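Local coordinates for putative ABC transporter, periplasmic binding protein, amino acid (Neisseria gonorrhoeae, PDB 2YJP) that binds L-cysteine and probably delivers it, as the periplasmic receptor, to an ABC transporter in the inner membrane, at residues A[46-51]-A[247-253]; A[51-57]-A[89-93]; A[147-152]-A[224-230]; A[167-171]-A[193-197]. The protein carries 1 engineered substitution. All coordinates share one frame; numbering follows the deposited sequence.

The four contacts form two groups on opposite sides of the chain's centre. Interactions 1 and 2 are partly buried, share I51 and use the same short helix 48-54: one sets it against the start of helix 248-264 with side-chain hydrogen bonds at the helix starts as well as apolar contacts, the other against the end of helix 80-93 with packed methyl groups. Their surfaces meet where the W253 ring touches L92. Interactions 3 and 4 reach one mixed sheet about 42 and 33 Å, centre to centre, from interaction 1. Interaction 3 is a ladder of backbone bonds with an exposed polar rim, whereas interaction 4 is a buried strand-helix contact whose asparagines lie close to the cysteine pocket.

Interaction 1 (A[46-51]-A[247-253]); sequences ATVAAI and NADLLNW
D249 and V48 meet at the start of helix 48-54, their side chains crossing at about a right angle. D249 extends its carboxylate (CG anti to the backbone N, chi1 -171°) to the N-terminal end of that helix, where OD2 accepts from V48 N at 2.8 Å nearly along the C-O axis. A water donates to the same oxygen and accepts from A49 N at 3.0 Å, while T47 OG1, in the N-cap position, takes A50 N. Three successive N-H groups of the first turn are thereby satisfied, and a carboxylate at a helix N-terminus is probably stabilised by the dipole. The opposite exchange occurs at N247, itself the N-cap of helix 248-264. Its ND2 donates to A46 O at 2.8 Å; the oxygen lies in the amide plane, yet the donor stands 58° out of the carbonyl plane. Deeper in, V48 CG2 comes crosswise to W253 CB at 3.6 Å and meets the ring obliquely. L250 and I51 also cross at about a right angle, CD1 to CD1 at 4.0 Å. Around the contact, I51 and W253 both reach L92 of helix 80-93, L250 rests on V243 of strand 237-244, and A46 and I51 touch the loop residue D119.

Interaction 2 (A[51-57]-A[89-93]); sequences IKEKGVI and AKDLL. With ZN (zinc ion), chain I.
L93 lays its CD2 methyl over one face of the flat peptide group between G55 and V56, 3.4 Å from G55 C and nearly straight above it. The flat groups here are peptides, not rings: that of L92 is met at its oxygen end, with K52 CE 3.4 Å from L92 O. The setting is a beta-alpha-beta unit of the periplasmic binding protein fold, in which helix 80-93 connects the parallel strands 57-61 and 99-103 in the chain and helix 48-54 leads into the first of them. G55, with positive phi, turns the chain out of that helix toward the strand. The branches of L93 divide the work: CD2 goes to the turn and CD1 to I57 CG2 at 4.0 Å. L92 crosses I51 at about a right angle, and I51 CG2 to L92 CD2, at 3.4 Å, is tighter than ordinary van der Waals contact. At the start of the strand I57 CG2 rests 4.1 Å from A89 CB. The outer faces are polar: E53 turns from the contact to bind a zinc ion, and D91 forms a salt bridge with R266. Beside the leucines a water bridges the segments, accepting from K52 NZ at 3.1 Å and donating to D91 O at 3.2 Å.

Interaction 3 (A[147-152]-A[224-230]); sequences GVVSPK and PNFEVAI. With EDO (1,2-ethanediol), chain K.
V148 and I230 begin an antiparallel ladder of backbone hydrogen bonds between strands 142-151 and 226-230. V148 N donates to I230 O at 2.7 Å in the carbonyl plane, and the return bond is weak. S150 and E227 exchange a second pair, with E227 N reaching S150 O at 3.0 Å, and K152 N closes the series on N225 O at 2.8 Å. Between the first two pairs the register slips by one: A229 and I230 both face V148, a classic beta bulge beside an inverse gamma turn centred on V228.

Among the apolar contacts, V148 and I230 lie side by side, pointing the same way, CB to CB at 3.8 Å. V149 CG2 rests against V228 CG2, near L201 and L216. F226 crosses P151 obliquely, CE1 lying 3.9 Å from P151 CB, and its ring also meets that of W219. A tight methyl-carbonyl contact stands apart: V149 CG2, anti to the backbone N, comes within 3.1 Å of E227 O.

S150 OG is a buried hydroxyl satisfied by I156 N. At the rim the extended K152 sends NZ weakly to P224 O, and N225 ND2 donates to a 1,2-ethanediol. A water joins K152 O to E227 OE2, weakly on the E227 side. Since K152 NZ and E227 OE1 stay 5.3 Å apart, the pairing implies a join held by main-chain bonds and apolar packing, with charge probably only a diffuse contribution.

Interaction 4 (A[167-171]-A[193-197]); sequences LLVNK and QNTET. With ZN (zinc ion), chain J.
T197 packs against the end of strand 166-170, its CG2 methyl 3.7 Å from V169 C and its OG1 3.7 Å from N170 CA. The fold is alpha/beta: helix 194-202 is the beta-alpha-beta crossover from strand 187-191 to strand 208-212, and strand 166-170 lies between those two, parallel to both. On this tight side T197 OG1 donates to Q193 O at 2.8 Å from 38° above the carbonyl plane, setting the rotation of its side chain; T197 N also grips that oxygen. L168 adds its CB beside the T197 methyl. N170 and N194 cross at about a right angle with amide planes 56° apart. Their OD1 atoms, both acceptors, approach to 3.2 Å, but each has its own donor, which probably offsets the closeness: a water for N170, and for N194 the NE2 of H211, a cysteine-pocket residue, placing N194 in the second shell. The water also accepts from N194 ND2, and N170 ND2 bonds to F191 O. The outer side is looser. Q193, at the N-cap position, turns its side chain away, while its N donates to E196 OE1 at 3.1 Å. The other carboxylate oxygen, E196 OE2, binds a zinc ion at 1.9 Å, and two waters join it on the metal.

Interaction 1 (A[46-51]-A[247-253])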
loop_
_atom_site.group_PDB
_atom_site.type_symbol
_atom_site.label_atom_id
_atom_site.label_comp_id
_atom_site.label_asym_id
_atom_site.label_seq_id
_atom_site.Cartn_x
_atom_site.Cartn_y
_atom_site.Cartn_z
ATOM N N ALA A 46 16.039 9.847 12.625
ATOM C CA ALA A 46 14.727 10.388 13.049
ATOM C C ALA A 46 14.296 9.592 14.268
ATOM O O ALA A 46 13.480 8.683 14.159
ATOM C CB ALA A 46 13.705 10.198 11.950
ATOM N N THR A 47 14.903 9.882 15.406
ATOM C CA THR A 47 14.612 9.159 16.633
ATOM C C THR A 47 13.308 9.688 17.275
ATOM O O THR A 47 12.811 10.771 16.945
ATOM C CB THR A 47 15.767 9.316 17.675
ATOM O OG1 THR A 47 15.869 10.704 18.018
ATOM C CG2 THR A 47 17.115 8.832 17.145
ATOM N N VAL A 48 12.776 8.925 18.211
ATOM C CA VAL A 48 11.635 9.343 19.013
ATOM C C VAL A 48 11.904 10.755 19.561
ATOM O O VAL A 48 11.180 11.676 19.263
ATOM C CB VAL A 48 11.327 8.306 20.144
ATOM C CG1 VAL A 48 10.498 8.926 21.273
ATOM C CG2 VAL A 48 10.643 7.045 19.519
ATOM N N ALA A 49 12.981 10.927 20.322
ATOM C CA ALA A 49 13.313 12.224 20.875
ATOM C C ALA A 49 13.397 13.315 19.804
ATOM O O ALA A 49 12.875 14.419 20.001
ATOM C CB ALA A 49 14.596 12.168 21.728
ATOM N N ALA A 50 14.063 13.029 18.686
ATOM C CA ALA A 50 14.250 14.066 17.660
ATOM C C ALA A 50 12.901 14.502 17.081
ATOM O O ALA A 50 12.684 15.663 16.825
ATOM C CB ALA A 50 15.173 13.598 16.569
ATOM N N ILE A 51 12.003 13.551 16.886
ATOM C CA ILE A 51 10.702 13.860 16.372
ATOM C C ILE A 51 9.861 14.624 17.383
ATOM O O ILE A 51 9.121 15.520 16.988
ATOM C CB ILE A 51 9.981 12.603 15.882
ATOM C CG1 ILE A 51 10.665 12.049 14.602
ATOM C CG2 ILE A 51 8.474 12.909 15.614
ATOM C CD1 ILE A 51 10.390 10.595 14.360
ATOM N N ASN A 247 17.462 2.684 12.023
ATOM C CA ASN A 247 16.786 3.527 12.979
ATOM C C ASN A 247 16.052 2.689 14.026
ATOM O O ASN A 247 14.831 2.657 14.031
ATOM C CB ASN A 247 15.840 4.508 12.272
ATOM C CG ASN A 247 15.279 5.577 13.221
ATOM O OD1 ASN A 247 15.597 5.590 14.421
ATOM N ND2 ASN A 247 14.445 6.494 12.677
ATOM N N ALA A 248 16.800 2.055 14.935
ATOM C CA ALA A 248 16.223 1.097 15.878
ATOM C C ALA A 248 15.346 1.772 16.927
ATOM O O ALA A 248 14.409 1.176 17.477
ATOM C CB ALA A 248 17.322 0.326 16.574
ATOM N N ASP A 249 15.650 3.025 17.203
ATOM C CA ASP A 249 14.873 3.769 18.166
ATOM C C ASP A 249 13.406 3.958 17.718
ATOM O O ASP A 249 12.478 3.664 18.502
ATOM C CB ASP A 249 15.551 5.101 18.504
ATOM C CG ASP A 249 14.886 5.793 19.640
ATOM O OD1 ASP A 249 14.946 5.304 20.794
ATOM O OD2 ASP A 249 14.287 6.843 19.395
ATOM N N LEU A 250 13.205 4.437 16.486
ATOM C CA LEU A 250 11.856 4.634 15.949
ATOM C C LEU A 250 11.169 3.300 15.605
ATOM O O LEU A 250 9.954 3.142 15.816
ATOM C CB LEU A 250 11.864 5.532 14.719
ATOM C CG LEU A 250 10.464 6.048 14.259
ATOM C CD1 LEU A 250 9.648 6.828 15.322
ATOM C CD2 LEU A 250 10.594 6.866 12.985
ATOM N N LEU A 251 11.970 2.365 15.078
ATOM C CA LEU A 251 11.544 1.014 14.822
ATOM C C LEU A 251 10.940 0.386 16.081
ATOM O O LEU A 251 9.829 -0.169 16.041
ATOM C CB LEU A 251 12.718 0.157 14.309
ATOM C CG LEU A 251 12.318 -1.287 14.023
ATOM C CD1 LEU A 251 11.264 -1.333 12.804
ATOM C CD2 LEU A 251 13.555 -2.213 13.744
ATOM N N ASN A 252 11.697 0.440 17.190
ATOM C CA ASN A 252 11.235 -0.178 18.410
ATOM C C ASN A 252 9.918 0.448 18.944
ATOM O O ASN A 252 8.997 -0.278 19.369
ATOM C CB ASN A 252 12.317 -0.135 19.477
ATOM C CG ASN A 252 11.840 -0.715 20.764
ATOM O OD1 ASN A 252 11.334 -1.849 20.802
ATOM N ND2 ASN A 252 11.944 0.055 21.813
ATOM N N TRP A 253 9.827 1.782 18.863
ATOM C CA TRP A 253 8.608 2.494 19.219
ATOM C C TRP A 253 7.418 2.150 18.335
ATOM O O TRP A 253 6.329 1.892 18.860
ATOM C CB TRP A 253 8.840 3.997 19.171
ATOM C CG TRP A 253 7.698 4.728 19.724
ATOM C CD1 TRP A 253 7.413 4.951 21.045
ATOM C CD2 TRP A 253 6.636 5.305 18.980
ATOM N NE1 TRP A 253 6.246 5.675 21.149
ATOM C CE2 TRP A 253 5.755 5.903 19.897
ATOM C CE3 TRP A 253 6.361 5.408 17.615
ATOM C CZ2 TRP A 253 4.591 6.566 19.491
ATOM C CZ3 TRP A 253 5.214 6.060 17.216
ATOM C CH2 TRP A 253 4.341 6.624 18.141
HETATM O O HOH W 1 14.884 8.831 21.219
#

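Interaction 2 (A[51-57]-A[89-93])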
loop_
_atom_site.group_PDB
_atom_site.type_symbol
_atom_site.label_atom_id
_atom_site.label_comp_id
_atom_site.label_asym_id
_atom_site.label_seq_id
_atom_site.Cartn_x
_atom_site.Cartn_y
_atom_site.Cartn_z
ATOM N N ILE A 51 12.003 13.551 16.886
ATOM C CA ILE A 51 10.702 13.860 16.372
ATOM C C ILE A 51 9.861 14.624 17.383
ATOM O O ILE A 51 9.121 15.520 16.988
ATOM C CB ILE A 51 9.981 12.603 15.882
ATOM C CG1 ILE A 51 10.665 12.049 14.602
ATOM C CG2 ILE A 51 8.474 12.909 15.614
ATOM C CD1 ILE A 51 10.390 10.595 14.360
ATOM N N LYS A 52 9.979 14.293 18.673
ATOM C CA LYS A 52 9.211 15.009 19.714
ATOM C C LYS A 52 9.661 16.464 19.680
ATOM O O LYS A 52 8.852 17.354 19.847
ATOM C CB LYS A 52 9.361 14.384 21.119
ATOM C CG LYS A 52 8.621 13.032 21.274
ATOM C CD LYS A 52 8.704 12.494 22.690
ATOM C CE LYS A 52 7.459 11.669 23.043
ATOM N NZ LYS A 52 7.695 10.865 24.285
ATOM N N GLU A 53 10.939 16.691 19.362
ATOM C CA GLU A 53 11.511 18.025 19.398
ATOM C C GLU A 53 10.994 18.884 18.252
ATOM O O GLU A 53 10.673 20.049 18.419
ATOM C CB GLU A 53 13.025 17.950 19.330
ATOM C CG GLU A 53 13.709 19.291 19.360
ATOM C CD GLU A 53 15.128 19.155 19.823
ATOM O OE1 GLU A 53 15.938 18.481 19.139
ATOM O OE2 GLU A 53 15.438 19.697 20.896
ATOM N N LYS A 54 10.933 18.297 17.075
ATOM C CA LYS A 54 10.286 18.975 15.970
ATOM C C LYS A 54 8.787 19.201 16.137
ATOM O O LYS A 54 8.267 20.106 15.520
ATOM C CB LYS A 54 10.528 18.228 14.665
ATOM C CG LYS A 54 11.987 18.345 14.154
ATOM C CD LYS A 54 12.203 17.525 12.878
ATOM C CE LYS A 54 12.843 16.174 13.226
ATOM N NZ LYS A 54 12.517 15.007 12.266
ATOM N N GLY A 55 8.087 18.389 16.935
ATOM C CA GLY A 55 6.648 18.577 17.123
ATOM C C GLY A 55 5.760 18.094 15.978
ATOM O O GLY A 55 4.534 18.340 15.975
ATOM N N VAL A 56 6.354 17.397 15.001
ATOM C CA VAL A 56 5.638 16.925 13.831
ATOM C C VAL A 56 6.356 15.683 13.277
ATOM O O VAL A 56 7.597 15.622 13.256
ATOM C CB VAL A 56 5.537 18.053 12.721
ATOM C CG1 VAL A 56 6.898 18.440 12.205
ATOM C CG2 VAL A 56 4.672 17.633 11.544
ATOM N N ILE A 57 5.581 14.689 12.849
ATOM C CA ILE A 57 6.168 13.525 12.231
ATOM C C ILE A 57 5.873 13.550 10.742
ATOM O O ILE A 57 4.712 13.726 10.315
ATOM C CB ILE A 57 5.736 12.225 12.903
ATOM C CG1 ILE A 57 6.524 11.006 12.322
ATOM C CG2 ILE A 57 4.192 12.070 12.830
ATOM C CD1 ILE A 57 6.377 9.699 13.147
ATOM N N ALA A 89 0.719 9.439 15.549
ATOM C CA ALA A 89 0.969 10.858 15.889
ATOM C C ALA A 89 0.298 11.300 17.212
ATOM O O ALA A 89 0.894 12.048 18.026
ATOM C CB ALA A 89 0.563 11.765 14.762
ATOM N N LYS A 90 -0.942 10.868 17.413
ATOM C CA LYS A 90 -1.595 11.139 18.662
ATOM C C LYS A 90 -0.760 10.581 19.850
ATOM O O LYS A 90 -0.570 11.294 20.856
ATOM C CB LYS A 90 -3.016 10.550 18.661
ATOM C CG LYS A 90 -3.663 10.612 20.012
ATOM C CD LYS A 90 -5.146 10.375 19.909
ATOM C CE LYS A 90 -5.642 9.697 21.133
ATOM N NZ LYS A 90 -4.683 10.033 22.209
ATOM N N ASP A 91 -0.268 9.333 19.740
ATOM C CA ASP A 91 0.484 8.746 20.872
ATOM C C ASP A 91 1.834 9.433 21.023
ATOM O O ASP A 91 2.283 9.669 22.110
ATOM C CB ASP A 91 0.692 7.247 20.677
ATOM C CG ASP A 91 -0.558 6.464 20.884
ATOM O OD1 ASP A 91 -1.404 6.955 21.658
ATOM O OD2 ASP A 91 -0.713 5.371 20.269
ATOM N N LEU A 92 2.473 9.749 19.902
ATOM C CA LEU A 92 3.815 10.266 19.941
ATOM C C LEU A 92 3.846 11.747 20.324
ATOM O O LEU A 92 4.708 12.189 21.069
ATOM C CB LEU A 92 4.478 10.094 18.580
ATOM C CG LEU A 92 5.980 10.430 18.617
ATOM C CD1 LEU A 92 6.839 9.369 19.335
ATOM C CD2 LEU A 92 6.491 10.680 17.247
ATOM N N LEU A 93 2.889 12.497 19.800
ATOM C CA LEU A 93 2.938 13.933 19.799
ATOM C C LEU A 93 1.788 14.573 20.537
ATOM O O LEU A 93 1.862 15.758 20.846
ATOM C CB LEU A 93 3.005 14.471 18.353
ATOM C CG LEU A 93 4.374 14.157 17.760
ATOM C CD1 LEU A 93 4.343 13.769 16.458
ATOM C CD2 LEU A 93 5.389 15.247 17.855
HETATM ZN ZN ZN I . 17.743 20.151 18.838
HETATM O O HOH W 2 5.147 9.170 23.559
#

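Interaction 3 (A[147-152]-A[224-230])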
loop_
_atom_site.group_PDB
_atom_site.type_symbol
_atom_site.label_atom_id
_atom_site.label_comp_id
_atom_site.label_asym_id
_atom_site.label_seq_id
_atom_site.Cartn_x
_atom_site.Cartn_y
_atom_site.Cartn_z
ATOM N N GLY A 147 -3.116 -9.756 -7.641
ATOM C CA GLY A 147 -4.158 -10.244 -8.532
ATOM C C GLY A 147 -4.036 -9.547 -9.855
ATOM O O GLY A 147 -3.181 -8.717 -10.048
ATOM N N VAL A 148 -4.856 -9.938 -10.813
ATOM C CA VAL A 148 -4.833 -9.270 -12.126
ATOM C C VAL A 148 -6.242 -8.859 -12.535
ATOM O O VAL A 148 -7.159 -9.692 -12.453
ATOM C CB VAL A 148 -4.257 -10.228 -13.209
ATOM C CG1 VAL A 148 -4.264 -9.514 -14.596
ATOM C CG2 VAL A 148 -2.875 -10.670 -12.790
ATOM N N VAL A 149 -6.412 -7.592 -12.978
ATOM C CA VAL A 149 -7.734 -7.125 -13.411
ATOM C C VAL A 149 -7.741 -6.895 -14.930
ATOM O O VAL A 149 -6.699 -6.467 -15.504
ATOM C CB VAL A 149 -8.205 -5.893 -12.661
ATOM C CG1 VAL A 149 -7.355 -4.567 -13.024
ATOM C CG2 VAL A 149 -9.707 -5.681 -12.881
ATOM N N SER A 150 -8.901 -7.209 -15.565
ATOM C CA SER A 150 -9.049 -7.110 -17.008
ATOM C C SER A 150 -10.500 -6.830 -17.387
ATOM O O SER A 150 -11.427 -7.085 -16.603
ATOM C CB SER A 150 -8.580 -8.430 -17.665
ATOM O OG SER A 150 -9.304 -9.564 -17.126
ATOM N N PRO A 151 -10.731 -6.329 -18.613
ATOM C CA PRO A 151 -12.148 -6.075 -18.946
ATOM C C PRO A 151 -12.983 -7.375 -18.965
ATOM O O PRO A 151 -12.473 -8.419 -19.411
ATOM C CB PRO A 151 -12.083 -5.424 -20.368
ATOM C CG PRO A 151 -10.712 -5.750 -20.912
ATOM C CD PRO A 151 -9.813 -5.907 -19.686
ATOM N N LYS A 152 -14.225 -7.313 -18.477
ATOM C CA LYS A 152 -15.158 -8.450 -18.535
ATOM C C LYS A 152 -15.379 -8.999 -19.945
ATOM O O LYS A 152 -15.772 -10.170 -20.106
ATOM C CB LYS A 152 -16.510 -8.078 -17.920
ATOM C CG LYS A 152 -16.413 -7.796 -16.372
ATOM C CD LYS A 152 -17.802 -7.542 -15.785
ATOM C CE LYS A 152 -17.651 -7.359 -14.325
ATOM N NZ LYS A 152 -18.926 -7.013 -13.736
ATOM N N PRO A 224 -17.299 -1.376 -13.048
ATOM C CA PRO A 224 -17.850 -2.711 -13.242
ATOM C C PRO A 224 -17.716 -3.305 -14.654
ATOM O O PRO A 224 -18.132 -4.405 -14.863
ATOM C CB PRO A 224 -19.304 -2.558 -12.792
ATOM C CG PRO A 224 -19.627 -1.106 -13.181
ATOM C CD PRO A 224 -18.354 -0.354 -12.875
ATOM N N ASN A 225 -17.082 -2.616 -15.600
ATOM C CA ASN A 225 -16.735 -3.289 -16.856
ATOM C C ASN A 225 -15.441 -4.097 -16.743
ATOM O O ASN A 225 -14.980 -4.752 -17.714
ATOM C CB ASN A 225 -16.689 -2.280 -18.014
ATOM C CG ASN A 225 -18.092 -1.852 -18.474
ATOM O OD1 ASN A 225 -19.087 -2.520 -18.209
ATOM N ND2 ASN A 225 -18.160 -0.769 -19.183
ATOM N N PHE A 226 -14.848 -4.056 -15.546
ATOM C CA PHE A 226 -13.676 -4.836 -15.223
ATOM C C PHE A 226 -13.937 -5.877 -14.154
ATOM O O PHE A 226 -14.815 -5.685 -13.284
ATOM C CB PHE A 226 -12.545 -3.897 -14.843
ATOM C CG PHE A 226 -12.168 -2.982 -15.982
ATOM C CD1 PHE A 226 -11.227 -3.399 -16.934
ATOM C CD2 PHE A 226 -12.827 -1.759 -16.141
ATOM C CE1 PHE A 226 -10.909 -2.584 -18.039
ATOM C CE2 PHE A 226 -12.541 -0.912 -17.243
ATOM C CZ PHE A 226 -11.558 -1.315 -18.213
ATOM N N GLU A 227 -13.218 -6.992 -14.246
ATOM C CA GLU A 227 -13.251 -7.971 -13.162
ATOM C C GLU A 227 -11.853 -8.415 -12.775
ATOM O O GLU A 227 -10.910 -8.438 -13.618
ATOM C CB GLU A 227 -14.133 -9.187 -13.515
ATOM C CG GLU A 227 -13.651 -10.054 -14.670
ATOM C CD GLU A 227 -14.633 -11.160 -15.039
ATOM O OE1 GLU A 227 -15.802 -11.164 -14.611
ATOM O OE2 GLU A 227 -14.312 -12.053 -15.809
ATOM N N VAL A 228 -11.717 -8.766 -11.496
ATOM C CA VAL A 228 -10.450 -9.331 -11.029
ATOM C C VAL A 228 -10.464 -10.853 -11.334
ATOM O O VAL A 228 -10.754 -11.691 -10.483
ATOM C CB VAL A 228 -10.174 -8.946 -9.593
ATOM C CG1 VAL A 228 -8.722 -9.344 -9.247
ATOM C CG2 VAL A 228 -10.446 -7.383 -9.358
ATOM N N ALA A 229 -10.175 -11.186 -12.581
ATOM C CA ALA A 229 -10.324 -12.574 -13.077
ATOM C C ALA A 229 -9.200 -13.505 -12.669
ATOM O O ALA A 229 -9.371 -14.718 -12.749
ATOM C CB ALA A 229 -10.522 -12.602 -14.565
ATOM N N ILE A 230 -8.071 -12.938 -12.259
ATOM C CA ILE A 230 -7.075 -13.650 -11.425
ATOM C C ILE A 230 -7.024 -13.049 -10.018
ATOM O O ILE A 230 -6.400 -11.998 -9.873
ATOM C CB ILE A 230 -5.631 -13.575 -12.061
ATOM C CG1 ILE A 230 -5.677 -14.111 -13.487
ATOM C CG2 ILE A 230 -4.619 -14.377 -11.209
ATOM C CD1 ILE A 230 -4.405 -13.892 -14.283
HETATM C C1 EDO K . -13.995 2.403 -20.976
HETATM O O1 EDO K . -12.925 1.436 -20.745
HETATM C C2 EDO K . -15.336 1.662 -20.977
HETATM O O2 EDO K . -15.338 0.465 -20.164
HETATM O O HOH W 3 -15.798 -11.620 -17.931
#

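Interaction 4 (A[167-171]-A[193-197])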
loop_
_atom_site.group_PDB
_atom_site.type_symbol
_atom_site.label_atom_id
_atom_site.label_comp_id
_atom_site.label_asym_id
_atom_site.label_seq_id
_atom_site.Cartn_x
_atom_site.Cartn_y
_atom_site.Cartn_z
ATOM N N LEU A 167 0.891 -5.812 -20.329
ATOM C CA LEU A 167 0.361 -5.776 -18.965
ATOM C C LEU A 167 0.742 -4.465 -18.309
ATOM O O LEU A 167 1.905 -4.036 -18.397
ATOM C CB LEU A 167 0.891 -6.968 -18.145
ATOM C CG LEU A 167 0.490 -7.123 -16.694
ATOM C CD1 LEU A 167 -1.024 -7.390 -16.521
ATOM C CD2 LEU A 167 1.328 -8.247 -16.084
ATOM N N LEU A 168 -0.247 -3.803 -17.694
ATOM C CA LEU A 168 0.005 -2.546 -16.970
ATOM C C LEU A 168 0.391 -2.787 -15.496
ATOM O O LEU A 168 -0.210 -3.632 -14.801
ATOM C CB LEU A 168 -1.239 -1.670 -17.000
ATOM C CG LEU A 168 -1.643 -1.310 -18.431
ATOM C CD1 LEU A 168 -3.023 -0.701 -18.538
ATOM C CD2 LEU A 168 -0.633 -0.344 -18.970
ATOM N N VAL A 169 1.417 -2.083 -15.030
ATOM C CA VAL A 169 1.725 -2.110 -13.629
ATOM C C VAL A 169 2.117 -0.689 -13.184
ATOM O O VAL A 169 2.663 0.118 -13.997
ATOM C CB VAL A 169 2.938 -3.067 -13.285
ATOM C CG1 VAL A 169 2.566 -4.524 -13.453
ATOM C CG2 VAL A 169 4.242 -2.693 -14.089
ATOM N N ASN A 170 1.877 -0.419 -11.893
ATOM C CA ASN A 170 2.371 0.788 -11.252
ATOM C C ASN A 170 3.858 0.546 -11.001
ATOM O O ASN A 170 4.219 -0.474 -10.385
ATOM C CB ASN A 170 1.553 1.077 -10.003
ATOM C CG ASN A 170 2.047 2.278 -9.182
ATOM O OD1 ASN A 170 1.995 2.274 -8.056
ATOM N ND2 ASN A 170 2.419 3.297 -9.766
ATOM N N LYS A 171 4.713 1.419 -11.554
ATOM C CA LYS A 171 6.122 1.266 -11.389
ATOM C C LYS A 171 6.524 1.143 -9.889
ATOM O O LYS A 171 6.058 1.932 -9.056
ATOM C CB LYS A 171 6.887 2.425 -12.107
ATOM C CG LYS A 171 8.414 2.350 -11.920
ATOM C CD LYS A 171 9.212 3.299 -12.873
ATOM C CE LYS A 171 10.653 3.512 -12.361
ATOM N NZ LYS A 171 11.345 4.730 -13.005
ATOM N N GLN A 193 2.262 6.594 -11.212
ATOM C CA GLN A 193 1.139 6.817 -10.348
ATOM C C GLN A 193 0.001 5.815 -10.574
ATOM O O GLN A 193 -0.201 5.372 -11.745
ATOM C CB GLN A 193 0.588 8.202 -10.655
ATOM C CG GLN A 193 1.614 9.272 -10.543
ATOM C CD GLN A 193 0.982 10.686 -10.697
ATOM O OE1 GLN A 193 -0.025 10.991 -10.062
ATOM N NE2 GLN A 193 1.576 11.529 -11.543
ATOM N N ASN A 194 -0.791 5.531 -9.531
ATOM C CA ASN A 194 -1.913 4.620 -9.714
ATOM C C ASN A 194 -2.951 5.145 -10.689
ATOM O O ASN A 194 -3.425 4.393 -11.489
ATOM C CB ASN A 194 -2.581 4.163 -8.381
ATOM C CG ASN A 194 -1.648 3.237 -7.560
ATOM O OD1 ASN A 194 -1.240 2.187 -8.062
ATOM N ND2 ASN A 194 -1.243 3.675 -6.333
ATOM N N THR A 195 -3.339 6.407 -10.558
ATOM C CA THR A 195 -4.335 7.025 -11.421
ATOM C C THR A 195 -3.950 6.880 -12.886
ATOM O O THR A 195 -4.760 6.448 -13.676
ATOM C CB THR A 195 -4.519 8.510 -11.065
ATOM O OG1 THR A 195 -4.977 8.583 -9.707
ATOM C CG2 THR A 195 -5.623 9.157 -11.978
ATOM N N GLU A 196 -2.704 7.182 -13.237
ATOM C CA GLU A 196 -2.237 6.946 -14.615
ATOM C C GLU A 196 -2.406 5.493 -15.018
ATOM O O GLU A 196 -2.887 5.210 -16.135
ATOM C CB GLU A 196 -0.765 7.284 -14.825
ATOM C CG GLU A 196 -0.367 8.719 -14.754
ATOM C CD GLU A 196 1.189 8.836 -14.751
ATOM O OE1 GLU A 196 1.902 8.093 -13.958
ATOM O OE2 GLU A 196 1.700 9.682 -15.546
ATOM N N THR A 197 -2.014 4.584 -14.131
ATOM C CA THR A 197 -2.012 3.159 -14.469
ATOM C C THR A 197 -3.441 2.633 -14.763
ATOM O O THR A 197 -3.690 1.963 -15.771
ATOM C CB THR A 197 -1.359 2.340 -13.350
ATOM O OG1 THR A 197 -0.072 2.900 -13.057
ATOM C CG2 THR A 197 -1.181 0.873 -13.792
HETATM ZN ZN ZN J . 3.603 9.872 -15.877
HETATM O O HOH W 4 0.712 1.485 -5.611
HETATM O O HOH W 5 4.755 7.771 -15.469
HETATM O O HOH W 6 3.469 10.376 -18.288
#